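Local coordinates for DUF3194 domain-containing protein (Thermococcus onnurineus, PDB 3UEB) that is of unknown function but forms a small two-chain alpha-plus-beta assembly of the UPF0440 family, with two helices lying against an antiparallel sheet in each chain, at residues 96-99 against 100-103; 88-91 against 92-95; 27-30 against 31-35. All coordinates share one frame; numbering follows the deposited sequence.

Contact 1 of 3, residues 96-99 against 100-103; sequences ERKL and REIA
Arg100 folds back over the preceding turn of helix 80-104 and reaches Glu96, four residues earlier. Its CB starts 3.7 Å from Glu96 O, the carbonyl that also receives the Arg100 backbone N-H, and CG stays beside that same oxygen. With CG anti to the carbonyl carbon (chi1 -89°), the chain sets out beside its own backbone N and then bends at chi3, which turns the guanidinium back toward Glu96. CZ comes beside Glu96 CG, and Glu96 O lies over the centre of one guanidinium face. The tip ends at NH1, which meets Glu96 CG at 3.3 Å and forms a salt bridge with Glu96 OE2 at 3.4 Å. The two side chains cross at about a right angle and the carboxylate is turned 49° from the guanidinium plane, so the ion pair is neither flat nor two-pronged.

A second charged pair lies on another side of the helix, where Lys98 NZ forms a salt bridge with Glu101 OE1 at 3.5 Å; Glu101 OE2 is nearly as close. The aliphatic part of Lys98 is shared: its CD packs 3.8 Å from Ile102 CG1, which itself presses to 3.1 Å from Lys98 O. Beyond the segments, Lys98 also rests on Leu29 and Ile102 on Gln22, both of helix 20-41, while Leu99 leans on Ile26. Arg97 turns its guanidinium to Glu93, one turn earlier.

No residue here is fully buried, and both ion pairs are at the long end of contact distance. They probably act as modest surface links between successive turns, beside the main-chain bonds such as Ala103 N to Leu99 O at 2.8 Å.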
loop_
_atom_site.group_PDB
_atom_site.type_symbol
_atom_site.label_atom_id
_atom_site.label_comp_id
_atom_site.label_asym_id
_atom_site.label_seq_id
_atom_site.Cartn_x
_atom_site.Cartn_y
_atom_site.Cartn_z
ATOM N N GLU A 96 6.511 -1.078 -16.230
ATOM C CA GLU A 96 7.090 -0.655 -17.502
ATOM C C GLU A 96 6.051 -0.639 -18.616
ATOM O O GLU A 96 6.080 0.242 -19.472
ATOM C CB GLU A 96 8.271 -1.555 -17.890
ATOM C CG GLU A 96 9.102 -1.043 -19.072
ATOM C CD GLU A 96 9.595 0.390 -18.883
ATOM O OE1 GLU A 96 9.825 0.799 -17.723
ATOM O OE2 GLU A 96 9.768 1.104 -19.897
ATOM N N ARG A 97 5.133 -1.603 -18.613
ATOM C CA ARG A 97 4.093 -1.633 -19.639
ATOM C C ARG A 97 3.180 -0.429 -19.487
ATOM O O ARG A 97 2.748 0.172 -20.472
ATOM C CB ARG A 97 3.264 -2.909 -19.537
ATOM C CG ARG A 97 3.999 -4.149 -19.994
ATOM C CD ARG A 97 3.084 -5.347 -19.964
ATOM N NE ARG A 97 3.822 -6.589 -20.162
ATOM C CZ ARG A 97 3.309 -7.795 -19.947
ATOM N NH1 ARG A 97 2.053 -7.914 -19.530
ATOM N NH2 ARG A 97 4.055 -8.878 -20.135
ATOM N N LYS A 98 2.892 -0.084 -18.239
ATOM C CA LYS A 98 2.037 1.049 -17.926
ATOM C C LYS A 98 2.714 2.343 -18.366
ATOM O O LYS A 98 2.068 3.238 -18.912
ATOM C CB LYS A 98 1.780 1.103 -16.422
ATOM C CG LYS A 98 0.333 1.317 -16.048
ATOM C CD LYS A 98 -0.249 2.572 -16.666
ATOM C CE LYS A 98 -1.739 2.633 -16.385
ATOM N NZ LYS A 98 -2.382 1.334 -16.746
ATOM N N LEU A 99 4.016 2.445 -18.111
ATOM C CA LEU A 99 4.766 3.640 -18.486
ATOM C C LEU A 99 4.697 3.842 -20.003
ATOM O O LEU A 99 4.425 4.944 -20.474
ATOM C CB LEU A 99 6.233 3.535 -18.026
ATOM C CG LEU A 99 6.495 3.324 -16.524
ATOM C CD1 LEU A 99 7.993 3.439 -16.226
ATOM C CD2 LEU A 99 5.737 4.362 -15.719
ATOM N N ARG A 100 4.939 2.779 -20.762
ATOM C CA ARG A 100 4.878 2.878 -22.212
ATOM C C ARG A 100 3.459 3.237 -22.635
ATOM O O ARG A 100 3.262 4.029 -23.555
ATOM C CB ARG A 100 5.304 1.561 -22.869
ATOM C CG ARG A 100 6.809 1.464 -23.127
ATOM C CD ARG A 100 7.120 0.405 -24.179
ATOM N NE ARG A 100 6.883 -0.953 -23.692
ATOM C CZ ARG A 100 7.687 -1.594 -22.852
ATOM N NH1 ARG A 100 8.788 -1.001 -22.402
ATOM N NH2 ARG A 100 7.392 -2.829 -22.464
ATOM N N GLU A 101 2.473 2.660 -21.954
ATOM C CA GLU A 101 1.078 2.940 -22.268
ATOM C C GLU A 101 0.806 4.423 -22.071
ATOM O O GLU A 101 0.227 5.084 -22.932
ATOM C CB GLU A 101 0.150 2.137 -21.359
ATOM C CG GLU A 101 -1.323 2.342 -21.659
ATOM C CD GLU A 101 -2.220 1.828 -20.553
ATOM O OE1 GLU A 101 -2.095 0.638 -20.193
ATOM O OE2 GLU A 101 -3.048 2.612 -20.041
ATOM N N ILE A 102 1.234 4.943 -20.927
ATOM C CA ILE A 102 1.030 6.344 -20.616
ATOM C C ILE A 102 1.738 7.227 -21.641
ATOM O O ILE A 102 1.137 8.145 -22.209
ATOM C CB ILE A 102 1.547 6.664 -19.204
ATOM C CG1 ILE A 102 0.678 5.934 -18.168
ATOM C CG2 ILE A 102 1.544 8.167 -18.973
ATOM C CD1 ILE A 102 1.126 6.128 -16.734
ATOM N N ALA A 103 3.013 6.940 -21.880
ATOM C CA ALA A 103 3.794 7.710 -22.837
ATOM C C ALA A 103 3.098 7.777 -24.199
ATOM O O ALA A 103 3.108 8.819 -24.854
ATOM C CB ALA A 103 5.192 7.100 -22.983
#

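Contact 2 of 3, residues 88-91 against 92-95; sequences VERA and YEIV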
loop_
_atom_site.group_PDB
_atom_site.type_symbol
_atom_site.label_atom_id
_atom_site.label_comp_id
_atom_site.label_asym_id
_atom_site.label_seq_id
_atom_site.Cartn_x
_atom_site.Cartn_y
_atom_site.Cartn_z
ATOM N N VAL A 88 8.595 -8.865 -7.267
ATOM C CA VAL A 88 9.193 -7.584 -7.637
ATOM C C VAL A 88 9.451 -7.484 -9.144
ATOM O O VAL A 88 9.103 -6.483 -9.771
ATOM C CB VAL A 88 10.518 -7.355 -6.853
ATOM C CG1 VAL A 88 11.268 -6.110 -7.373
ATOM C CG2 VAL A 88 10.202 -7.194 -5.377
ATOM N N GLU A 89 10.061 -8.512 -9.726
ATOM C CA GLU A 89 10.323 -8.496 -11.164
ATOM C C GLU A 89 9.000 -8.348 -11.924
ATOM O O GLU A 89 8.917 -7.603 -12.897
ATOM C CB GLU A 89 11.052 -9.778 -11.592
ATOM C CG GLU A 89 12.513 -9.836 -11.132
ATOM C CD GLU A 89 13.383 -8.751 -11.766
ATOM O OE1 GLU A 89 14.140 -8.081 -11.024
ATOM O OE2 GLU A 89 13.317 -8.573 -13.004
ATOM N N ARG A 90 7.966 -9.053 -11.472
ATOM C CA ARG A 90 6.658 -8.954 -12.114
ATOM C C ARG A 90 6.182 -7.508 -12.046
ATOM O O ARG A 90 5.621 -6.991 -13.007
ATOM C CB ARG A 90 5.634 -9.857 -11.417
ATOM C CG ARG A 90 4.228 -9.759 -12.000
ATOM C CD ARG A 90 4.224 -10.138 -13.477
ATOM N NE ARG A 90 4.640 -11.523 -13.681
ATOM C CZ ARG A 90 3.871 -12.581 -13.433
ATOM N NH1 ARG A 90 2.637 -12.413 -12.974
ATOM N NH2 ARG A 90 4.337 -13.810 -13.640
ATOM N N ALA A 91 6.411 -6.865 -10.900
ATOM C CA ALA A 91 6.013 -5.476 -10.707
ATOM C C ALA A 91 6.696 -4.577 -11.745
ATOM O O ALA A 91 6.033 -3.803 -12.416
ATOM C CB ALA A 91 6.360 -5.022 -9.295
ATOM N N TYR A 92 8.015 -4.685 -11.879
ATOM C CA TYR A 92 8.750 -3.886 -12.869
ATOM C C TYR A 92 8.145 -4.055 -14.266
ATOM O O TYR A 92 7.906 -3.078 -14.980
ATOM C CB TYR A 92 10.217 -4.327 -12.928
ATOM C CG TYR A 92 11.019 -4.050 -11.678
ATOM C CD1 TYR A 92 12.040 -4.908 -11.287
ATOM C CD2 TYR A 92 10.776 -2.923 -10.900
ATOM C CE1 TYR A 92 12.803 -4.659 -10.146
ATOM C CE2 TYR A 92 11.533 -2.660 -9.753
ATOM C CZ TYR A 92 12.542 -3.536 -9.385
ATOM O OH TYR A 92 13.278 -3.300 -8.249
ATOM N N GLU A 93 7.912 -5.308 -14.649
ATOM C CA GLU A 93 7.348 -5.633 -15.954
ATOM C C GLU A 93 6.000 -4.968 -16.183
ATOM O O GLU A 93 5.718 -4.447 -17.266
ATOM C CB GLU A 93 7.173 -7.145 -16.098
ATOM C CG GLU A 93 6.793 -7.570 -17.504
ATOM C CD GLU A 93 6.168 -8.956 -17.566
ATOM O OE1 GLU A 93 6.088 -9.511 -18.685
ATOM O OE2 GLU A 93 5.749 -9.487 -16.508
ATOM N N ILE A 94 5.160 -4.999 -15.160
ATOM C CA ILE A 94 3.835 -4.415 -15.262
ATOM C C ILE A 94 3.935 -2.900 -15.225
ATOM O O ILE A 94 3.228 -2.210 -15.965
ATOM C CB ILE A 94 2.928 -4.960 -14.135
ATOM C CG1 ILE A 94 2.649 -6.444 -14.406
ATOM C CG2 ILE A 94 1.634 -4.167 -14.049
ATOM C CD1 ILE A 94 2.043 -7.184 -13.249
ATOM N N VAL A 95 4.831 -2.372 -14.396
ATOM C CA VAL A 95 4.991 -0.929 -14.326
ATOM C C VAL A 95 5.515 -0.398 -15.666
ATOM O O VAL A 95 5.011 0.600 -16.183
ATOM C CB VAL A 95 5.956 -0.512 -13.185
ATOM C CG1 VAL A 95 6.325 0.957 -13.325
ATOM C CG2 VAL A 95 5.288 -0.732 -11.831
#
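Tyr92 and Val88 lie side by side on helix 80-104, pointing the same way. The methyl Val88 CG1 rests 3.5 Å from Tyr92 CE1 and equally close to CZ, so the valine packs along the outer half of the ring, while Val88 O stands over one face near its inner rim, 3.6 Å from Tyr92 CG. That oxygen also receives the backbone N-H of Tyr92, at 3.0 Å and nearly along the C=O axis. Glu89 takes a different approach: bent at chi2, it brings OE1 to the ring edge, in plane, 3.8 Å from Tyr92 CE1, with its carboxylate turned 78° from the ring.

Another side of the helix carries Arg90, whose CG is anti to the backbone N (chi1 178°) and whose chain then bends at chi2 and chi3. It runs alongside Glu93 in the same direction, but the salt bridge from Arg90 NE to Glu93 OE2 is long, 3.7 Å, and the two flat groups stand 63° apart. Glu93 OE1 is paired with Arg97 on the next turn. Nearer the root of the same arginine chain, Arg90 CG meets Ile94 CD1 at 3.6 Å, the aliphatic part of the arginine passing slantwise over the isoleucine.

Each direction has its own neighbour in the fold. Val88 and Tyr92 reach Ile11 of strand 6-14, whereas Arg90 and Ile94 meet Thr33 and Val95 meets Ile26, all on helix 20-41. This is an amphipathic helix in a two-layer alpha-plus-beta fold, touching an outer strand and the companion helix at once.

Contact 3 of 3, residues 27-30 against 31-35; sequences GELA and QETII
Leu29 O takes two hydrogen bonds from Thr33: the hydroxyl donates from OG1 at 2.6 Å and the backbone N at 2.9 Å, and they arrive from opposite faces of the carbonyl plane. The hydroxyl stands 35° out of that plane. It reaches the oxygen because OG1 lies anti to the Thr33 carbonyl carbon (chi1 -68°), beside its own backbone N. This is the tight part of the contact. Leu29 CD1 also slants past OG1 at 4.0 Å, and nearby Ile34 CG1 lies 3.3 Å from Ala30 O, with the rest of Ile34 set against Ile66 and Val68 of the sheet.

The acidic side, a step round the helix, is looser at its charged ends. The root of Glu32 is still tight, its CG 3.0 Å from Glu28 O and CD 3.4 Å from the same oxygen. Only the carboxylates part, with Glu28 OE2 and Glu32 OE2 5.1 Å apart. Both residues are partly exposed and lie at the subunit boundary, where Glu32 comes close to Glu32 of the second subunit and packs on its Glu28. Gln31 is buried and bridges the boundary: its OE1 bonds Gln31 NE2 of the second subunit and its own NE2 bonds Val52 O.

With an alanine at Glu32, the chain beside Glu28 O would be gone, which would probably open a gap there and deprive Glu28 of the second subunit of its packing partner. The chemistry is thus divided: a carbonyl that accepts two hydrogen bonds fixes Thr33 on its turn, while the gathered carboxylates probably repel one another, and their ionisation may be shifted.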
loop_
_atom_site.group_PDB
_atom_site.type_symbol
_atom_site.label_atom_id
_atom_site.label_comp_id
_atom_site.label_asym_id
_atom_site.label_seq_id
_atom_site.Cartn_x
_atom_site.Cartn_y
_atom_site.Cartn_z
ATOM N N GLY A 27 2.695 3.900 -8.052
ATOM C CA GLY A 27 3.042 3.381 -6.745
ATOM C C GLY A 27 2.021 2.325 -6.361
ATOM O O GLY A 27 2.374 1.261 -5.850
ATOM N N GLU A 28 0.748 2.620 -6.616
ATOM C CA GLU A 28 -0.327 1.688 -6.305
ATOM C C GLU A 28 -0.233 0.442 -7.189
ATOM O O GLU A 28 -0.410 -0.679 -6.715
ATOM C CB GLU A 28 -1.689 2.362 -6.507
ATOM C CG GLU A 28 -2.013 3.439 -5.488
ATOM C CD GLU A 28 -3.321 4.161 -5.791
ATOM O OE1 GLU A 28 -3.730 5.016 -4.981
ATOM O OE2 GLU A 28 -3.937 3.877 -6.838
ATOM N N LEU A 29 0.044 0.640 -8.473
ATOM C CA LEU A 29 0.156 -0.486 -9.399
ATOM C C LEU A 29 1.272 -1.432 -8.947
ATOM O O LEU A 29 1.108 -2.659 -8.934
ATOM C CB LEU A 29 0.445 0.023 -10.815
ATOM C CG LEU A 29 0.579 -1.029 -11.923
ATOM C CD1 LEU A 29 -0.683 -1.899 -11.975
ATOM C CD2 LEU A 29 0.803 -0.338 -13.269
ATOM N N ALA A 30 2.397 -0.847 -8.559
ATOM C CA ALA A 30 3.559 -1.603 -8.109
ATOM C C ALA A 30 3.256 -2.418 -6.861
ATOM O O ALA A 30 3.404 -3.639 -6.855
ATOM C CB ALA A 30 4.715 -0.647 -7.832
ATOM N N GLN A 31 2.827 -1.726 -5.807
ATOM C CA GLN A 31 2.512 -2.355 -4.532
ATOM C C GLN A 31 1.491 -3.478 -4.649
ATOM O O GLN A 31 1.675 -4.561 -4.091
ATOM C CB GLN A 31 1.982 -1.316 -3.547
ATOM C CG GLN A 31 1.572 -1.916 -2.205
ATOM C CD GLN A 31 0.430 -1.166 -1.559
ATOM O OE1 GLN A 31 -0.519 -0.773 -2.233
ATOM N NE2 GLN A 31 0.503 -0.985 -0.244
ATOM N N GLU A 32 0.413 -3.211 -5.374
ATOM C CA GLU A 32 -0.651 -4.186 -5.544
ATOM C C GLU A 32 -0.258 -5.343 -6.457
ATOM O O GLU A 32 -0.769 -6.451 -6.318
ATOM C CB GLU A 32 -1.916 -3.466 -6.026
ATOM C CG GLU A 32 -2.298 -2.344 -5.051
ATOM C CD GLU A 32 -3.502 -1.528 -5.482
ATOM O OE1 GLU A 32 -3.935 -1.669 -6.647
ATOM O OE2 GLU A 32 -4.002 -0.737 -4.641
ATOM N N THR A 33 0.652 -5.097 -7.393
ATOM C CA THR A 33 1.112 -6.178 -8.255
ATOM C C THR A 33 1.846 -7.157 -7.332
ATOM O O THR A 33 1.715 -8.369 -7.458
ATOM C CB THR A 33 2.097 -5.667 -9.340
ATOM O OG1 THR A 33 1.391 -4.827 -10.270
ATOM C CG2 THR A 33 2.733 -6.838 -10.091
ATOM N N ILE A 34 2.610 -6.613 -6.393
ATOM C CA ILE A 34 3.365 -7.432 -5.455
ATOM C C ILE A 34 2.444 -8.199 -4.503
ATOM O O ILE A 34 2.688 -9.372 -4.215
ATOM C CB ILE A 34 4.354 -6.561 -4.651
ATOM C CG1 ILE A 34 5.410 -5.989 -5.605
ATOM C CG2 ILE A 34 5.011 -7.387 -3.548
ATOM C CD1 ILE A 34 6.391 -5.020 -4.964
ATOM N N ILE A 35 1.387 -7.544 -4.024
ATOM C CA ILE A 35 0.434 -8.187 -3.116
ATOM C C ILE A 35 -0.281 -9.316 -3.858
ATOM O O ILE A 35 -0.412 -10.434 -3.352
ATOM C CB ILE A 35 -0.634 -7.186 -2.601
ATOM C CG1 ILE A 35 0.037 -6.074 -1.802
ATOM C CG2 ILE A 35 -1.664 -7.904 -1.729
ATOM C CD1 ILE A 35 -0.894 -4.909 -1.492
#

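In the fold
Contact 3 comes first along the chain, on helix 20-41; contacts 2 and 1 follow as consecutive segments of helix 80-104, their centres about 12 Å apart. The two helices lie on an antiparallel sheet ordered 6-14, 63-71, 49-56. Contact 3 is about 9 Å from contact 2 and about 15 Å from contact 1, centre to centre. Helix meets helix where Thr33 CG2 packs 3.3 Å from Ile94 CD1, and farther along where Leu29 CD2 meets Lys98 CG at 3.3 Å. Burial falls from contact 3, near the chain's centre and the second subunit, through contact 2 to contact 1 near the C-terminal end, so one helix pair runs from dimer interface to surface.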